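Long-range contacts in multicopper oxidase (Arthrobacter sp. FB24, PDB 3GDC), which probably couples the oxidation of phenolic substrates to the reduction of oxygen to water, as laccases do, using bound copper ions: residues A[165-173]-A[182-190]; A[15-23]-A[62-70]. All coordinates share one frame; numbering follows the deposited sequence.

Interaction 1: residues A[165-173]-A[182-190]; sequences MVMVMNGYN and FYSVNGLPF. With CA (calcium ion), chain H.
Asn-186 lies beside strand 165-172 and continues, with its side chain, the ladder of an antiparallel beta hairpin whose second strand is 182-185. The hairpin forms the edge of a sheet in a cupredoxin-like domain of this multicopper oxidase. The amide of Asn-186 imitates a strand peptide: ND2 gives a nearly straight bond to Val-166 O (2.8 Å, 177°), with the acceptor in the amide plane, while OD1 takes the N-H of Val-168 at 2.8 Å. With the backbone N of Asn-186 bonded to Val-168 O, three bonds fix this residue and the rotation of its amide. A leucine here would probably leave Val-166 O and the N-H of Val-168 without these mates and let the turn after the strand drift. Next to it, CG2 of Val-185, turned anti to the backbone N, rests 3.6 Å from CB of Met-167, whose extended chain passes it at a slant. On the face carrying Asn-170 and Ser-184, Tyr-172 reaches along the partner strand: with CG anti to the carbonyl carbon (chi1 -67°), the ring is laid past Ser-184 OG and its hydroxyl end is brought to Gly-187. There the hydroxyl donates to Gly-187 O, 2.6 Å from OH and near the ring plane. Ser-184 OG accepts the N-H of Gly-187 in an ST motif, so both polar backbone atoms of that glycine are held. Phe-54 meets the Tyr-172 ring edge-to-face. Beyond the strand end, Asn-173 OD1 binds the calcium ion at 2.4 Å, together with Asp-175, Gly-176, Asp-179 and Glu-181 of the hairpin loop.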
loop_
_atom_site.group_PDB
_atom_site.type_symbol
_atom_site.label_atom_id
_atom_site.label_comp_id
_atom_site.label_asym_id
_atom_site.label_seq_id
_atom_site.Cartn_x
_atom_site.Cartn_y
_atom_site.Cartn_z
ATOM N N MET A 165 -15.332 -17.072 7.067
ATOM C CA MET A 165 -16.136 -15.857 7.121
ATOM C C MET A 165 -15.719 -14.840 6.061
ATOM O O MET A 165 -14.654 -14.971 5.437
ATOM C CB MET A 165 -16.094 -15.236 8.523
ATOM C CG MET A 165 -14.722 -15.111 9.107
ATOM S SD MET A 165 -14.756 -14.535 10.826
ATOM C CE MET A 165 -15.247 -16.006 11.682
ATOM N N VAL A 166 -16.589 -13.856 5.853
ATOM C CA VAL A 166 -16.356 -12.768 4.909
ATOM C C VAL A 166 -16.502 -11.419 5.613
ATOM O O VAL A 166 -17.428 -11.197 6.397
ATOM C CB VAL A 166 -17.265 -12.861 3.622
ATOM C CG1 VAL A 166 -18.754 -12.882 3.958
ATOM C CG2 VAL A 166 -16.939 -11.747 2.627
ATOM N N MET A 167 -15.558 -10.531 5.320
ATOM C CA MET A 167 -15.552 -9.182 5.877
ATOM C C MET A 167 -15.357 -8.155 4.771
ATOM O O MET A 167 -14.281 -8.085 4.150
ATOM C CB MET A 167 -14.433 -9.048 6.917
ATOM C CG MET A 167 -14.695 -9.865 8.168
ATOM S SD MET A 167 -13.502 -9.472 9.454
ATOM C CE MET A 167 -14.231 -10.387 10.831
ATOM N N VAL A 168 -16.393 -7.358 4.532
ATOM C CA VAL A 168 -16.329 -6.300 3.531
ATOM C C VAL A 168 -16.206 -4.950 4.253
ATOM O O VAL A 168 -17.076 -4.569 5.053
ATOM C CB VAL A 168 -17.553 -6.300 2.588
ATOM C CG1 VAL A 168 -17.417 -5.194 1.545
ATOM C CG2 VAL A 168 -17.738 -7.684 1.912
ATOM N N MET A 169 -15.104 -4.257 3.984
ATOM C CA MET A 169 -14.814 -2.970 4.614
ATOM C C MET A 169 -15.323 -1.862 3.711
ATOM O O MET A 169 -14.936 -1.785 2.537
ATOM C CB MET A 169 -13.300 -2.798 4.831
ATOM C CG MET A 169 -12.637 -3.878 5.654
ATOM S SD MET A 169 -10.862 -3.588 5.859
ATOM C CE MET A 169 -10.274 -3.832 4.168
ATOM N N ASN A 170 -16.187 -1.000 4.247
ATOM C CA ASN A 170 -16.752 0.083 3.454
ATOM C C ASN A 170 -16.786 1.416 4.201
ATOM O O ASN A 170 -16.301 1.526 5.337
ATOM C CB ASN A 170 -18.175 -0.275 2.980
ATOM C CG ASN A 170 -19.182 -0.329 4.132
ATOM O OD1 ASN A 170 -18.825 -0.074 5.279
ATOM N ND2 ASN A 170 -20.441 -0.650 3.828
ATOM N N GLY A 171 -17.364 2.412 3.537
ATOM C CA GLY A 171 -17.528 3.745 4.103
ATOM C C GLY A 171 -18.881 4.283 3.706
ATOM O O GLY A 171 -19.463 3.862 2.697
ATOM N N TYR A 172 -19.382 5.222 4.502
ATOM C CA TYR A 172 -20.655 5.862 4.225
ATOM C C TYR A 172 -20.470 7.360 4.133
ATOM O O TYR A 172 -20.034 7.997 5.092
ATOM C CB TYR A 172 -21.693 5.529 5.299
ATOM C CG TYR A 172 -22.087 4.067 5.302
ATOM C CD1 TYR A 172 -22.887 3.543 4.281
ATOM C CD2 TYR A 172 -21.632 3.209 6.298
ATOM C CE1 TYR A 172 -23.241 2.200 4.265
ATOM C CE2 TYR A 172 -21.979 1.856 6.296
ATOM C CZ TYR A 172 -22.787 1.365 5.266
ATOM O OH TYR A 172 -23.134 0.043 5.224
ATOM N N ASN A 173 -20.773 7.882 2.949
ATOM C CA ASN A 173 -20.766 9.307 2.668
ATOM C C ASN A 173 -22.196 9.812 2.834
ATOM O O ASN A 173 -23.044 9.639 1.947
ATOM C CB ASN A 173 -20.235 9.546 1.248
ATOM C CG ASN A 173 -20.156 11.022 0.881
ATOM O OD1 ASN A 173 -20.564 11.898 1.654
ATOM N ND2 ASN A 173 -19.625 11.301 -0.302
ATOM N N PHE A 182 -18.861 7.775 8.127
ATOM C CA PHE A 182 -18.781 6.529 8.892
ATOM C C PHE A 182 -18.083 5.419 8.107
ATOM O O PHE A 182 -17.952 5.489 6.879
ATOM C CB PHE A 182 -20.171 6.044 9.314
ATOM C CG PHE A 182 -20.922 7.038 10.161
ATOM C CD1 PHE A 182 -20.683 7.118 11.531
ATOM C CD2 PHE A 182 -21.830 7.911 9.582
ATOM C CE1 PHE A 182 -21.361 8.059 12.319
ATOM C CE2 PHE A 182 -22.512 8.856 10.364
ATOM C CZ PHE A 182 -22.273 8.920 11.731
ATOM N N TYR A 183 -17.644 4.404 8.840
ATOM C CA TYR A 183 -16.928 3.250 8.268
ATOM C C TYR A 183 -17.465 1.990 8.902
ATOM O O TYR A 183 -17.969 2.018 10.024
ATOM C CB TYR A 183 -15.423 3.368 8.525
ATOM C CG TYR A 183 -14.804 4.607 7.913
ATOM C CD1 TYR A 183 -14.190 4.555 6.669
ATOM C CD2 TYR A 183 -14.854 5.846 8.575
ATOM C CE1 TYR A 183 -13.618 5.693 6.091
ATOM C CE2 TYR A 183 -14.299 6.990 8.006
ATOM C CZ TYR A 183 -13.682 6.907 6.761
ATOM O OH TYR A 183 -13.115 8.028 6.201
ATOM N N SER A 184 -17.400 0.869 8.190
ATOM C CA SER A 184 -17.890 -0.365 8.781
ATOM C C SER A 184 -17.162 -1.577 8.231
ATOM O O SER A 184 -16.461 -1.482 7.227
ATOM C CB SER A 184 -19.413 -0.510 8.584
ATOM O OG SER A 184 -19.750 -1.207 7.388
ATOM N N VAL A 185 -17.305 -2.691 8.943
ATOM C CA VAL A 185 -17.118 -4.001 8.341
ATOM C C VAL A 185 -18.478 -4.695 8.297
ATOM O O VAL A 185 -19.171 -4.820 9.314
ATOM C CB VAL A 185 -16.020 -4.852 9.035
ATOM C CG1 VAL A 185 -16.123 -4.804 10.567
ATOM C CG2 VAL A 185 -16.076 -6.303 8.543
ATOM N N ASN A 186 -18.877 -5.115 7.099
ATOM C CA ASN A 186 -20.165 -5.792 6.907
ATOM C C ASN A 186 -21.447 -4.995 7.151
ATOM O O ASN A 186 -22.507 -5.569 7.369
ATOM C CB ASN A 186 -20.171 -7.155 7.630
ATOM C CG ASN A 186 -19.283 -8.159 6.943
ATOM O OD1 ASN A 186 -18.769 -7.889 5.853
ATOM N ND2 ASN A 186 -19.093 -9.323 7.562
ATOM N N GLY A 187 -21.351 -3.669 7.090
ATOM C CA GLY A 187 -22.533 -2.841 6.925
ATOM C C GLY A 187 -22.855 -1.822 7.996
ATOM O O GLY A 187 -23.399 -0.764 7.675
ATOM N N LEU A 188 -22.546 -2.130 9.255
ATOM C CA LEU A 188 -22.954 -1.255 10.363
ATOM C C LEU A 188 -21.786 -0.850 11.257
ATOM O O LEU A 188 -21.147 -1.707 11.866
ATOM C CB LEU A 188 -24.016 -1.928 11.225
ATOM C CG LEU A 188 -25.367 -2.306 10.631
ATOM C CD1 LEU A 188 -26.193 -2.957 11.756
ATOM C CD2 LEU A 188 -26.064 -1.077 10.056
ATOM N N PRO A 189 -21.512 0.458 11.339
ATOM C CA PRO A 189 -20.485 0.989 12.229
ATOM C C PRO A 189 -20.610 0.410 13.643
ATOM O O PRO A 189 -21.715 0.378 14.207
ATOM C CB PRO A 189 -20.796 2.482 12.239
ATOM C CG PRO A 189 -21.325 2.727 10.872
ATOM C CD PRO A 189 -22.167 1.537 10.573
ATOM N N PHE A 190 -19.488 -0.074 14.169
ATOM C CA PHE A 190 -19.367 -0.597 15.548
ATOM C C PHE A 190 -20.204 -1.836 15.908
ATOM O O PHE A 190 -20.263 -2.220 17.086
ATOM C CB PHE A 190 -19.663 0.494 16.591
ATOM C CG PHE A 190 -18.827 1.736 16.453
ATOM C CD1 PHE A 190 -17.460 1.710 16.719
ATOM C CD2 PHE A 190 -19.421 2.946 16.123
ATOM C CE1 PHE A 190 -16.690 2.873 16.614
ATOM C CE2 PHE A 190 -18.658 4.119 16.021
ATOM C CZ PHE A 190 -17.297 4.082 16.268
HETATM CA CA CA H . -19.307 13.378 3.103
#

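Interaction 2: residues A[15-23]-A[62-70]; sequences AILRDFDRG and RIPGPTLWA
The guanidinium of Arg-62 is sandwiched: CG1 of Ile-16 sits over the centre of one face, 3.7 Å above the plane, and CA of Pro-66 covers the opposite face nearer the rim. At its edge NH2 makes a salt bridge to Asp-19 OD2 (3.0 Å), although the carboxylate is twisted 66° from the guanidinium plane. NH1 turns to Gly-65 O and to a water, the former from above the carbonyl plane. Beside it Ile-16 CG2 packs against CG of Pro-64, a proline preceded by a cis peptide bond. The Trp-69 indole carries Arg-22 on one face, the arginine chain running extended from CG to NE and bringing its guanidinium out over the ring. CZ of Arg-22 stands 4.8 Å from the centroid of the five-membered ring, 13° off its normal, a cation-pi contact with the two planes 32° apart; CG of the same arginine touches CE3 at 3.5 Å. Phe-20 CD1 approaches Trp-69 CD1 at a slant and also meets CG2 of Thr-67. Between these two groups the backbones pair as parallel strands: Asp-21 N donates to Thr-67 O at 2.8 Å, and Trp-69 N to Asp-21 O. Asp-21 OD1 takes the N-H of Gly-23 in an Asx turn. Two waters fill in where the segments part; one joins Ile-16 O, Asp-19 O, Arg-62 NH1 and Thr-67 OG1, and the other links Asp-19 O to Thr-67 N (2.9 Å). Ile-16 of helix 13-18 packs on the loop leading into strand 67-71, which lies between strands 20-27 and 147-153 in the mixed sheet of what is probably the first cupredoxin-like domain, while Trp-37 and Arg-35 of strand 33-49 bond the carbonyls of Asp-21 and Arg-22.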
loop_
_atom_site.group_PDB
_atom_site.type_symbol
_atom_site.label_atom_id
_atom_site.label_comp_id
_atom_site.label_asym_id
_atom_site.label_seq_id
_atom_site.Cartn_x
_atom_site.Cartn_y
_atom_site.Cartn_z
ATOM N N ALA A 15 -24.913 -11.984 10.445
ATOM C CA ALA A 15 -25.429 -12.944 9.475
ATOM C C ALA A 15 -24.586 -12.908 8.193
ATOM O O ALA A 15 -24.182 -13.958 7.665
ATOM C CB ALA A 15 -26.881 -12.646 9.171
ATOM N N ILE A 16 -24.300 -11.697 7.724
ATOM C CA ILE A 16 -23.487 -11.483 6.514
ATOM C C ILE A 16 -22.114 -12.147 6.639
ATOM O O ILE A 16 -21.597 -12.736 5.680
ATOM C CB ILE A 16 -23.357 -9.969 6.208
ATOM C CG1 ILE A 16 -24.723 -9.432 5.760
ATOM C CG2 ILE A 16 -22.263 -9.700 5.147
ATOM C CD1 ILE A 16 -24.750 -7.952 5.416
ATOM N N LEU A 17 -21.542 -12.063 7.840
ATOM C CA LEU A 17 -20.226 -12.596 8.132
ATOM C C LEU A 17 -20.054 -14.054 7.681
ATOM O O LEU A 17 -18.981 -14.439 7.208
ATOM C CB LEU A 17 -19.956 -12.466 9.632
ATOM C CG LEU A 17 -18.600 -12.791 10.230
ATOM C CD1 LEU A 17 -17.563 -11.756 9.775
ATOM C CD2 LEU A 17 -18.770 -12.768 11.742
ATOM N N ARG A 18 -21.111 -14.852 7.791
ATOM C CA ARG A 18 -21.011 -16.276 7.487
ATOM C C ARG A 18 -21.990 -16.779 6.419
ATOM O O ARG A 18 -22.102 -17.985 6.194
ATOM C CB ARG A 18 -21.140 -17.091 8.771
ATOM C CG ARG A 18 -19.982 -16.893 9.739
ATOM C CD ARG A 18 -20.154 -17.785 10.956
ATOM N NE ARG A 18 -19.044 -17.661 11.902
ATOM C CZ ARG A 18 -19.027 -16.845 12.950
ATOM N NH1 ARG A 18 -20.062 -16.059 13.210
ATOM N NH2 ARG A 18 -17.962 -16.825 13.746
ATOM N N ASP A 19 -22.653 -15.851 5.734
ATOM C CA ASP A 19 -23.641 -16.199 4.704
ATOM C C ASP A 19 -22.987 -16.302 3.313
ATOM O O ASP A 19 -22.909 -15.320 2.581
ATOM C CB ASP A 19 -24.778 -15.161 4.712
ATOM C CG ASP A 19 -25.917 -15.504 3.751
ATOM O OD1 ASP A 19 -25.849 -16.539 3.055
ATOM O OD2 ASP A 19 -26.894 -14.724 3.708
ATOM N N PHE A 20 -22.538 -17.501 2.955
ATOM C CA PHE A 20 -22.015 -17.773 1.621
ATOM C C PHE A 20 -23.149 -18.320 0.756
ATOM O O PHE A 20 -23.684 -19.410 1.011
ATOM C CB PHE A 20 -20.828 -18.737 1.688
ATOM C CG PHE A 20 -19.637 -18.157 2.406
ATOM C CD1 PHE A 20 -18.687 -17.422 1.710
ATOM C CD2 PHE A 20 -19.500 -18.309 3.784
ATOM C CE1 PHE A 20 -17.591 -16.866 2.373
ATOM C CE2 PHE A 20 -18.418 -17.750 4.461
ATOM C CZ PHE A 20 -17.461 -17.030 3.754
ATOM N N ASP A 21 -23.544 -17.521 -0.224
ATOM C CA ASP A 21 -24.670 -17.852 -1.073
ATOM C C ASP A 21 -24.214 -18.766 -2.217
ATOM O O ASP A 21 -23.583 -18.334 -3.187
ATOM C CB ASP A 21 -25.354 -16.576 -1.587
ATOM C CG ASP A 21 -26.730 -16.850 -2.199
ATOM O OD1 ASP A 21 -26.948 -17.956 -2.738
ATOM O OD2 ASP A 21 -27.596 -15.950 -2.138
ATOM N N ARG A 22 -24.533 -20.048 -2.073
ATOM C CA ARG A 22 -24.117 -21.063 -3.044
ATOM C C ARG A 22 -25.055 -21.166 -4.252
ATOM O O ARG A 22 -24.799 -21.937 -5.178
ATOM C CB ARG A 22 -23.930 -22.408 -2.346
ATOM C CG ARG A 22 -22.755 -22.386 -1.361
ATOM C CD ARG A 22 -22.662 -23.639 -0.516
ATOM N NE ARG A 22 -21.511 -23.567 0.389
ATOM C CZ ARG A 22 -21.440 -22.810 1.487
ATOM N NH1 ARG A 22 -22.462 -22.033 1.862
ATOM N NH2 ARG A 22 -20.331 -22.832 2.219
ATOM N N GLY A 23 -26.117 -20.369 -4.250
ATOM C CA GLY A 23 -27.028 -20.286 -5.392
ATOM C C GLY A 23 -27.893 -21.522 -5.543
ATOM O O GLY A 23 -28.026 -22.326 -4.612
ATOM N N ARG A 62 -29.482 -5.474 0.893
ATOM C CA ARG A 62 -28.445 -5.538 1.926
ATOM C C ARG A 62 -27.161 -4.899 1.412
ATOM O O ARG A 62 -26.869 -4.938 0.206
ATOM C CB ARG A 62 -28.173 -6.992 2.340
ATOM C CG ARG A 62 -27.836 -7.908 1.171
ATOM C CD ARG A 62 -26.499 -8.613 1.428
ATOM N NE ARG A 62 -26.707 -9.889 2.032
ATOM C CZ ARG A 62 -25.770 -10.779 2.339
ATOM N NH1 ARG A 62 -24.467 -10.565 2.134
ATOM N NH2 ARG A 62 -26.174 -11.897 2.891
ATOM N N ILE A 63 -26.412 -4.298 2.338
ATOM C CA ILE A 63 -25.091 -3.747 2.069
ATOM C C ILE A 63 -24.138 -4.337 3.105
ATOM O O ILE A 63 -24.368 -4.151 4.295
ATOM C CB ILE A 63 -25.075 -2.192 2.218
ATOM C CG1 ILE A 63 -26.061 -1.533 1.253
ATOM C CG2 ILE A 63 -23.678 -1.672 1.972
ATOM C CD1 ILE A 63 -26.198 -0.027 1.450
ATOM N N PRO A 64 -23.089 -5.080 2.673
ATOM C CA PRO A 64 -22.766 -5.456 1.291
ATOM C C PRO A 64 -23.844 -6.369 0.709
ATOM O O PRO A 64 -24.635 -6.954 1.468
ATOM C CB PRO A 64 -21.451 -6.248 1.435
ATOM C CG PRO A 64 -21.500 -6.783 2.868
ATOM C CD PRO A 64 -22.113 -5.639 3.626
ATOM N N GLY A 65 -23.832 -6.509 -0.617
ATOM C CA GLY A 65 -24.710 -7.429 -1.336
ATOM C C GLY A 65 -24.385 -8.884 -1.026
ATOM O O GLY A 65 -23.506 -9.176 -0.212
ATOM N N PRO A 66 -25.137 -9.818 -1.629
ATOM C CA PRO A 66 -24.894 -11.245 -1.415
ATOM C C PRO A 66 -23.427 -11.622 -1.608
ATOM O O PRO A 66 -22.770 -11.134 -2.541
ATOM C CB PRO A 66 -25.750 -11.911 -2.498
ATOM C CG PRO A 66 -26.858 -10.942 -2.734
ATOM C CD PRO A 66 -26.291 -9.569 -2.516
ATOM N N THR A 67 -22.912 -12.478 -0.736
ATOM C CA THR A 67 -21.593 -13.039 -0.957
ATOM C C THR A 67 -21.781 -14.291 -1.812
ATOM O O THR A 67 -22.280 -15.307 -1.327
ATOM C CB THR A 67 -20.893 -13.385 0.365
ATOM O OG1 THR A 67 -20.810 -12.193 1.168
ATOM C CG2 THR A 67 -19.495 -13.912 0.093
ATOM N N LEU A 68 -21.418 -14.198 -3.086
ATOM C CA LEU A 68 -21.585 -15.328 -4.004
ATOM C C LEU A 68 -20.441 -16.313 -3.821
ATOM O O LEU A 68 -19.275 -15.913 -3.711
ATOM C CB LEU A 68 -21.676 -14.839 -5.461
ATOM C CG LEU A 68 -22.647 -13.691 -5.766
ATOM C CD1 LEU A 68 -22.590 -13.374 -7.249
ATOM C CD2 LEU A 68 -24.092 -13.956 -5.336
ATOM N N TRP A 69 -20.773 -17.602 -3.769
ATOM C CA TRP A 69 -19.777 -18.654 -3.579
ATOM C C TRP A 69 -19.891 -19.669 -4.720
ATOM O O TRP A 69 -20.985 -20.120 -5.041
ATOM C CB TRP A 69 -20.003 -19.353 -2.232
ATOM C CG TRP A 69 -18.952 -20.374 -1.888
ATOM C CD1 TRP A 69 -17.846 -20.181 -1.103
ATOM C CD2 TRP A 69 -18.887 -21.733 -2.342
ATOM N NE1 TRP A 69 -17.108 -21.344 -1.025
ATOM C CE2 TRP A 69 -17.724 -22.309 -1.782
ATOM C CE3 TRP A 69 -19.712 -22.527 -3.158
ATOM C CZ2 TRP A 69 -17.357 -23.643 -2.016
ATOM C CZ3 TRP A 69 -19.344 -23.851 -3.394
ATOM C CH2 TRP A 69 -18.177 -24.394 -2.825
ATOM N N ALA A 70 -18.764 -20.002 -5.332
ATOM C CA ALA A 70 -18.737 -21.030 -6.379
ATOM C C ALA A 70 -17.481 -21.871 -6.258
ATOM O O ALA A 70 -16.545 -21.505 -5.547
ATOM C CB ALA A 70 -18.818 -20.387 -7.741
HETATM O O HOH W 1 -22.467 -12.757 3.140
HETATM O O HOH W 2 -24.691 -13.800 1.058
#

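In the fold
Along the chain the two contacts come in series: both segments of interaction 2 (15-23 and 62-70) come earlier in the sequence than those of interaction 1, and their centres lie about 14 Å apart. They belong to different sheets. Interaction 2 joins strands 20-27 and 67-71 of the first sheet, whereas interaction 1 pairs 163-172 with 182-185 at the margin of a second. Helix 13-18 bridges them, since Leu-17 O lies 2.8 Å from Val-166 N, a probable hydrogen bond, and Leu-17 also packs on Met-167 and Asn-186. Ile-63 touching Tyr-172 adds a second junction. The N-terminal segment therefore ties together the two cupredoxin-like halves of the chain, whose copper sites lie elsewhere in the fold.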